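PDB 1D02: type II restriction enzyme MUNI from Mycoplasma, which recognises the double-stranded DNA sequence 5'-CAATTG-3' as a homodimer and cleaves it after the C. Local coordinates for residues Leu49-Ala54 / Thr76-Pro82; Lys39-Tyr43 / Phe84-Glu90. The protein carries 1 engineered substitution. The contacts are given in a common frame with arbitrary orientation. Residues are numbered along the deposited sequence.

How the contacts relate
Contacts that close loops of different size can share a single excursion of the chain, and these two do so. From the N-terminal helices the chain enters strand 40-44, leaves the sheet, passes through 49-54 and the short helix 60-63, and returns through 76-82 into strand 84-88. Contact 2 pairs the outgoing and returning strands and so closes the larger loop, 40 residues between its segments. Contact 1, inside that span, joins the same two arms farther out, closing a loop of 21 residues. The centres lie about 20 Å apart. Contact 2 lies at one edge of the sheet as it stands within this chain, whereas contact 1 reaches the DNA backbone and the second subunit.

Contact 1: residues Leu49-Ala54 / Thr76-Pro82; sequences LKNLYA and TQWGVSP. With nucleotides of chain A.
Gly79 adopts an unusual extended conformation (phi/psi -161/-145°) so close to 49-54 that an ideal CB would clash, 2.1 Å from Leu49 O. Two irregular loop segments, running in opposite directions, are joined here by main-chain hydrogen bonds into a part of the enzyme that meets the DNA backbone and the second subunit; Lys50 CA lies 4.4 Å from Gly79 CA. Val80 N donates to Leu49 O (2.9 Å), while Trp78 O accepts from two successive amides, Leu52 N at 2.8 Å and Tyr53 N at 2.9 Å. Water 1 bridges Leu49 N (2.9 Å) and Val80 O (2.7 Å). Leu49 packs CB on Val80 CG2 (3.5 Å) and CD1 on Pro82 CG (3.7 Å), and Ala54 CB meets Trp78 CE3 at 3.7 Å. Helix 128-138 touches Leu49 and Leu52. In the second subunit Trp169 NE1 hydrogen-bonds to Tyr53 OH, and Lys161 makes a cation-pi contact with Trp78. Gly79 N donates a hydrogen bond to OP1 of DC2 of chain A and Ser81 N one to OP1 of DC3 of chain A, each 2.8 Å. Such main-chain bonds to phosphates do not in themselves depend on the identity of the bases.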
# COMPACT_ATOMS: atom_id res chain seq x y z
N LEU D 49 -7.34 9.92 -13.55
CA LEU D 49 -6.69 8.61 -13.51
C LEU D 49 -7.65 7.47 -13.89
O LEU D 49 -7.43 6.32 -13.51
CB LEU D 49 -6.13 8.40 -12.09
CG LEU D 49 -5.01 9.38 -11.69
CD1 LEU D 49 -5.17 9.81 -10.24
CD2 LEU D 49 -3.64 8.72 -11.90
N LYS D 50 -8.69 7.80 -14.64
CA LYS D 50 -9.68 6.84 -15.07
C LYS D 50 -9.15 5.78 -16.06
O LYS D 50 -9.68 4.68 -16.13
CB LYS D 50 -10.85 7.60 -15.74
CG LYS D 50 -12.06 6.78 -16.19
CD LYS D 50 -12.86 7.56 -17.27
CE LYS D 50 -14.26 8.00 -16.82
NZ LYS D 50 -15.19 6.87 -16.51
N ASN D 51 -8.11 6.13 -16.82
CA ASN D 51 -7.61 5.23 -17.87
C ASN D 51 -6.16 4.86 -17.62
O ASN D 51 -5.25 5.56 -18.06
CB ASN D 51 -7.78 5.94 -19.23
CG ASN D 51 -7.44 5.06 -20.42
OD1 ASN D 51 -7.11 3.89 -20.26
ND2 ASN D 51 -7.53 5.61 -21.62
N LEU D 52 -5.93 3.75 -16.92
CA LEU D 52 -4.59 3.33 -16.58
C LEU D 52 -4.11 1.93 -16.94
O LEU D 52 -2.94 1.75 -17.34
CB LEU D 52 -4.36 3.43 -15.07
CG LEU D 52 -4.47 4.73 -14.29
CD1 LEU D 52 -4.18 4.42 -12.81
CD2 LEU D 52 -3.47 5.73 -14.85
N TYR D 53 -5.00 0.96 -16.77
CA TYR D 53 -4.60 -0.43 -16.88
C TYR D 53 -4.88 -1.30 -18.07
O TYR D 53 -4.14 -2.26 -18.28
CB TYR D 53 -5.16 -1.20 -15.67
CG TYR D 53 -4.97 -0.55 -14.32
CD1 TYR D 53 -6.04 -0.45 -13.42
CD2 TYR D 53 -3.72 -0.13 -13.91
CE1 TYR D 53 -5.84 0.05 -12.13
CE2 TYR D 53 -3.51 0.38 -12.63
CZ TYR D 53 -4.58 0.45 -11.74
OH TYR D 53 -4.38 0.90 -10.45
N ALA D 54 -5.93 -1.01 -18.82
CA ALA D 54 -6.29 -1.92 -19.89
C ALA D 54 -5.26 -2.18 -20.98
O ALA D 54 -5.25 -3.27 -21.56
CB ALA D 54 -7.64 -1.51 -20.51
N THR D 76 -10.78 0.61 -23.64
CA THR D 76 -11.36 0.32 -22.35
C THR D 76 -10.64 1.14 -21.30
O THR D 76 -9.42 1.20 -21.30
CB THR D 76 -11.22 -1.17 -22.04
OG1 THR D 76 -12.02 -1.91 -22.98
CG2 THR D 76 -11.67 -1.49 -20.62
N GLN D 77 -11.40 1.76 -20.41
CA GLN D 77 -10.79 2.56 -19.37
C GLN D 77 -10.94 1.94 -17.98
O GLN D 77 -12.04 1.89 -17.42
CB GLN D 77 -11.37 3.97 -19.40
CG GLN D 77 -11.08 4.66 -20.73
CD GLN D 77 -11.47 6.11 -20.75
OE1 GLN D 77 -11.31 6.81 -19.76
NE2 GLN D 77 -11.96 6.58 -21.90
N TRP D 78 -9.82 1.44 -17.47
CA TRP D 78 -9.73 0.86 -16.13
C TRP D 78 -8.70 1.68 -15.37
O TRP D 78 -7.55 1.83 -15.80
CB TRP D 78 -9.28 -0.61 -16.15
CG TRP D 78 -10.26 -1.55 -16.79
CD1 TRP D 78 -11.62 -1.39 -16.89
CD2 TRP D 78 -9.95 -2.81 -17.37
NE1 TRP D 78 -12.18 -2.49 -17.50
CE2 TRP D 78 -11.18 -3.38 -17.80
CE3 TRP D 78 -8.76 -3.53 -17.56
CZ2 TRP D 78 -11.24 -4.63 -18.41
CZ3 TRP D 78 -8.83 -4.77 -18.17
CH2 TRP D 78 -10.07 -5.31 -18.59
N GLY D 79 -9.09 2.21 -14.22
CA GLY D 79 -8.16 3.04 -13.48
C GLY D 79 -8.57 3.18 -12.04
O GLY D 79 -9.10 2.24 -11.44
N VAL D 80 -8.31 4.37 -11.49
CA VAL D 80 -8.65 4.64 -10.10
C VAL D 80 -9.46 5.93 -9.97
O VAL D 80 -9.53 6.75 -10.90
CB VAL D 80 -7.37 4.74 -9.20
CG1 VAL D 80 -6.58 3.40 -9.22
CG2 VAL D 80 -6.50 5.89 -9.69
N SER D 81 -10.09 6.10 -8.81
CA SER D 81 -10.93 7.25 -8.56
C SER D 81 -10.56 7.79 -7.18
O SER D 81 -11.07 7.29 -6.15
CB SER D 81 -12.39 6.79 -8.63
OG SER D 81 -13.28 7.83 -8.22
N PRO D 82 -9.64 8.76 -7.13
CA PRO D 82 -9.23 9.34 -5.85
C PRO D 82 -10.42 9.96 -5.13
O PRO D 82 -11.37 10.38 -5.78
CB PRO D 82 -8.22 10.41 -6.25
CG PRO D 82 -7.61 9.86 -7.48
CD PRO D 82 -8.84 9.32 -8.23
P DC A 2 -12.82 0.70 -13.15
OP1 DC A 2 -11.83 1.68 -13.68
OP2 DC A 2 -12.54 -0.76 -13.16
O5' DC A 2 -13.14 1.14 -11.66
C5' DC A 2 -13.35 2.52 -11.38
C4' DC A 2 -13.46 2.74 -9.90
O4' DC A 2 -14.72 2.21 -9.42
C3' DC A 2 -12.35 2.11 -9.05
O3' DC A 2 -11.80 3.17 -8.25
C2' DC A 2 -13.08 1.02 -8.26
C1' DC A 2 -14.52 1.51 -8.21
N1 DC A 2 -15.55 0.46 -8.13
C2 DC A 2 -16.51 0.52 -7.12
O2 DC A 2 -16.47 1.45 -6.29
N3 DC A 2 -17.46 -0.44 -7.07
C4 DC A 2 -17.49 -1.42 -7.98
N4 DC A 2 -18.48 -2.33 -7.91
C5 DC A 2 -16.52 -1.50 -9.02
C6 DC A 2 -15.57 -0.55 -9.05
P DC A 3 -10.83 2.86 -7.00
OP1 DC A 3 -9.94 4.04 -6.91
OP2 DC A 3 -10.24 1.51 -7.05
O5' DC A 3 -11.82 2.95 -5.76
C5' DC A 3 -12.59 4.13 -5.56
C4' DC A 3 -13.26 4.09 -4.22
O4' DC A 3 -14.31 3.09 -4.22
C3' DC A 3 -12.39 3.79 -3.00
O3' DC A 3 -12.89 4.63 -1.96
C2' DC A 3 -12.67 2.32 -2.74
C1' DC A 3 -14.14 2.19 -3.14
N1 DC A 3 -14.53 0.84 -3.60
C2 DC A 3 -15.64 0.21 -3.01
O2 DC A 3 -16.28 0.81 -2.14
N3 DC A 3 -15.99 -1.04 -3.41
C4 DC A 3 -15.28 -1.66 -4.34
N4 DC A 3 -15.65 -2.93 -4.67
C5 DC A 3 -14.16 -1.04 -4.99
C6 DC A 3 -13.82 0.20 -4.58
O HOH W 1 -9.45 9.35 -11.68
O HOH W 2 -7.53 1.50 -19.24

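Contact 2: residues Lys39-Tyr43 / Phe84-Glu90; sequences KYVLY and FAIENTE
Strands 40-43 and 84-88 form a regular antiparallel pair, their axes 4.7 Å apart at closest approach and 163° between directions. With 40 residues between the segments this is no tight hairpin but antiparallel pairing of neighbouring strands in the mixed sheet of a PDDEXK-clan nuclease. In the hydrogen-bonded pairs, Val41 N to Glu87 O and Glu87 N to Val41 O are both 3.0 Å, Tyr43 N to Ala85 O is 2.9 Å and Ala85 N to Tyr43 O 3.1 Å; Tyr40/Asn88 and Leu42/Ile86 are non-hydrogen-bonded pairs. Where strand 40-43 begins and 84-88 ends, Lys39 O accepts from Thr89 N (2.9 Å) and Thr89 OG1 (2.7 Å); Asn88, the last strand residue, accepts Glu90 N through OD1 in an Asx turn. Tyr43 (chi1 m) reaches diagonally past its own partner Ala85, so that its OH gives Glu87 OE1 a very short 2.4 Å hydrogen bond. On the other face Leu42 (chi1 t, chi2 p) sets CD1 3.8 Å from Ile86 CG1 and 3.9 Å from Phe84 CD1. Leu42 and Phe84 pack against helix 27-34, while backbone hydrogen bonds join strand 84-88 to strand 93-101, leaving 40-44 as one of the sheet's two outermost strands within this chain.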
# COMPACT_ATOMS: atom_id res chain seq x y z
N LYS D 39 -7.49 30.69 -6.86
CA LYS D 39 -7.11 29.95 -8.05
C LYS D 39 -7.19 28.45 -7.80
O LYS D 39 -7.01 27.67 -8.74
CB LYS D 39 -5.68 30.32 -8.47
CG LYS D 39 -4.62 29.95 -7.46
CD LYS D 39 -3.30 30.68 -7.76
CE LYS D 39 -2.24 30.35 -6.73
NZ LYS D 39 -0.96 31.13 -6.93
N TYR D 40 -7.46 28.05 -6.56
CA TYR D 40 -7.55 26.62 -6.27
C TYR D 40 -8.98 26.11 -6.38
O TYR D 40 -9.93 26.83 -6.08
CB TYR D 40 -7.04 26.30 -4.86
CG TYR D 40 -5.63 26.79 -4.60
CD1 TYR D 40 -5.42 28.03 -4.02
CD2 TYR D 40 -4.52 26.03 -4.98
CE1 TYR D 40 -4.13 28.53 -3.84
CE2 TYR D 40 -3.21 26.53 -4.80
CZ TYR D 40 -3.03 27.79 -4.23
OH TYR D 40 -1.76 28.33 -4.12
N VAL D 41 -9.11 24.87 -6.83
CA VAL D 41 -10.42 24.25 -6.92
C VAL D 41 -10.29 22.84 -6.37
O VAL D 41 -9.26 22.20 -6.51
CB VAL D 41 -10.93 24.17 -8.37
CG1 VAL D 41 -11.02 25.57 -8.97
CG2 VAL D 41 -10.02 23.30 -9.19
N LEU D 42 -11.34 22.38 -5.70
CA LEU D 42 -11.35 21.04 -5.13
C LEU D 42 -12.24 20.19 -6.02
O LEU D 42 -13.33 20.62 -6.40
CB LEU D 42 -11.96 21.04 -3.72
CG LEU D 42 -12.03 19.66 -3.06
CD1 LEU D 42 -10.69 19.22 -2.49
CD2 LEU D 42 -13.10 19.71 -1.98
N TYR D 43 -11.78 18.99 -6.35
CA TYR D 43 -12.58 18.07 -7.16
C TYR D 43 -12.95 16.91 -6.25
O TYR D 43 -12.11 16.43 -5.50
CB TYR D 43 -11.78 17.50 -8.33
CG TYR D 43 -11.27 18.52 -9.33
CD1 TYR D 43 -9.92 18.54 -9.72
CD2 TYR D 43 -12.14 19.44 -9.90
CE1 TYR D 43 -9.46 19.47 -10.67
CE2 TYR D 43 -11.68 20.37 -10.85
CZ TYR D 43 -10.35 20.37 -11.23
OH TYR D 43 -9.91 21.27 -12.19
N PHE D 84 -10.41 12.77 -3.64
CA PHE D 84 -10.44 14.20 -3.99
C PHE D 84 -9.15 14.61 -4.70
O PHE D 84 -8.22 13.82 -4.82
CB PHE D 84 -10.65 15.05 -2.72
CG PHE D 84 -9.47 15.07 -1.75
CD1 PHE D 84 -8.49 16.07 -1.82
CD2 PHE D 84 -9.34 14.09 -0.76
CE1 PHE D 84 -7.43 16.09 -0.92
CE2 PHE D 84 -8.28 14.11 0.14
CZ PHE D 84 -7.33 15.11 0.06
N ALA D 85 -9.13 15.83 -5.22
CA ALA D 85 -7.91 16.37 -5.81
C ALA D 85 -7.99 17.86 -5.59
O ALA D 85 -9.09 18.43 -5.55
CB ALA D 85 -7.80 16.09 -7.32
N ILE D 86 -6.83 18.49 -5.46
CA ILE D 86 -6.77 19.94 -5.32
C ILE D 86 -5.93 20.44 -6.49
O ILE D 86 -4.78 20.02 -6.66
CB ILE D 86 -6.09 20.36 -4.01
CG1 ILE D 86 -7.00 19.98 -2.84
CG2 ILE D 86 -5.83 21.87 -4.01
CD1 ILE D 86 -6.39 20.17 -1.51
N GLU D 87 -6.52 21.30 -7.31
CA GLU D 87 -5.78 21.83 -8.46
C GLU D 87 -5.53 23.32 -8.34
O GLU D 87 -6.40 24.07 -7.88
CB GLU D 87 -6.55 21.61 -9.78
CG GLU D 87 -5.81 22.23 -11.00
CD GLU D 87 -6.45 21.89 -12.33
OE1 GLU D 87 -7.50 21.20 -12.34
OE2 GLU D 87 -5.91 22.31 -13.37
N ASN D 88 -4.32 23.74 -8.71
CA ASN D 88 -3.99 25.17 -8.80
C ASN D 88 -4.32 25.42 -10.28
O ASN D 88 -3.60 24.92 -11.16
CB ASN D 88 -2.51 25.36 -8.53
CG ASN D 88 -2.05 26.79 -8.82
OD1 ASN D 88 -2.61 27.48 -9.69
ND2 ASN D 88 -1.02 27.21 -8.12
N THR D 89 -5.40 26.15 -10.57
CA THR D 89 -5.82 26.36 -11.95
C THR D 89 -4.92 27.28 -12.77
O THR D 89 -5.11 27.40 -13.98
CB THR D 89 -7.27 26.86 -12.05
OG1 THR D 89 -7.39 28.14 -11.40
CG2 THR D 89 -8.23 25.86 -11.41
N GLU D 90 -3.96 27.93 -12.13
CA GLU D 90 -3.04 28.80 -12.87
C GLU D 90 -1.87 27.99 -13.39
O GLU D 90 -1.42 28.18 -14.52
CB GLU D 90 -2.53 29.93 -12.01
CG GLU D 90 -3.55 31.01 -11.75
CD GLU D 90 -2.95 32.20 -11.03
OE1 GLU D 90 -3.72 33.15 -10.76
OE2 GLU D 90 -1.73 32.19 -10.75
O HOH W 3 0.58 29.66 -8.54
O HOH W 4 0.21 32.97 -8.71
O HOH W 5 -1.85 34.06 -8.32
O HOH W 6 0.22 26.76 -5.14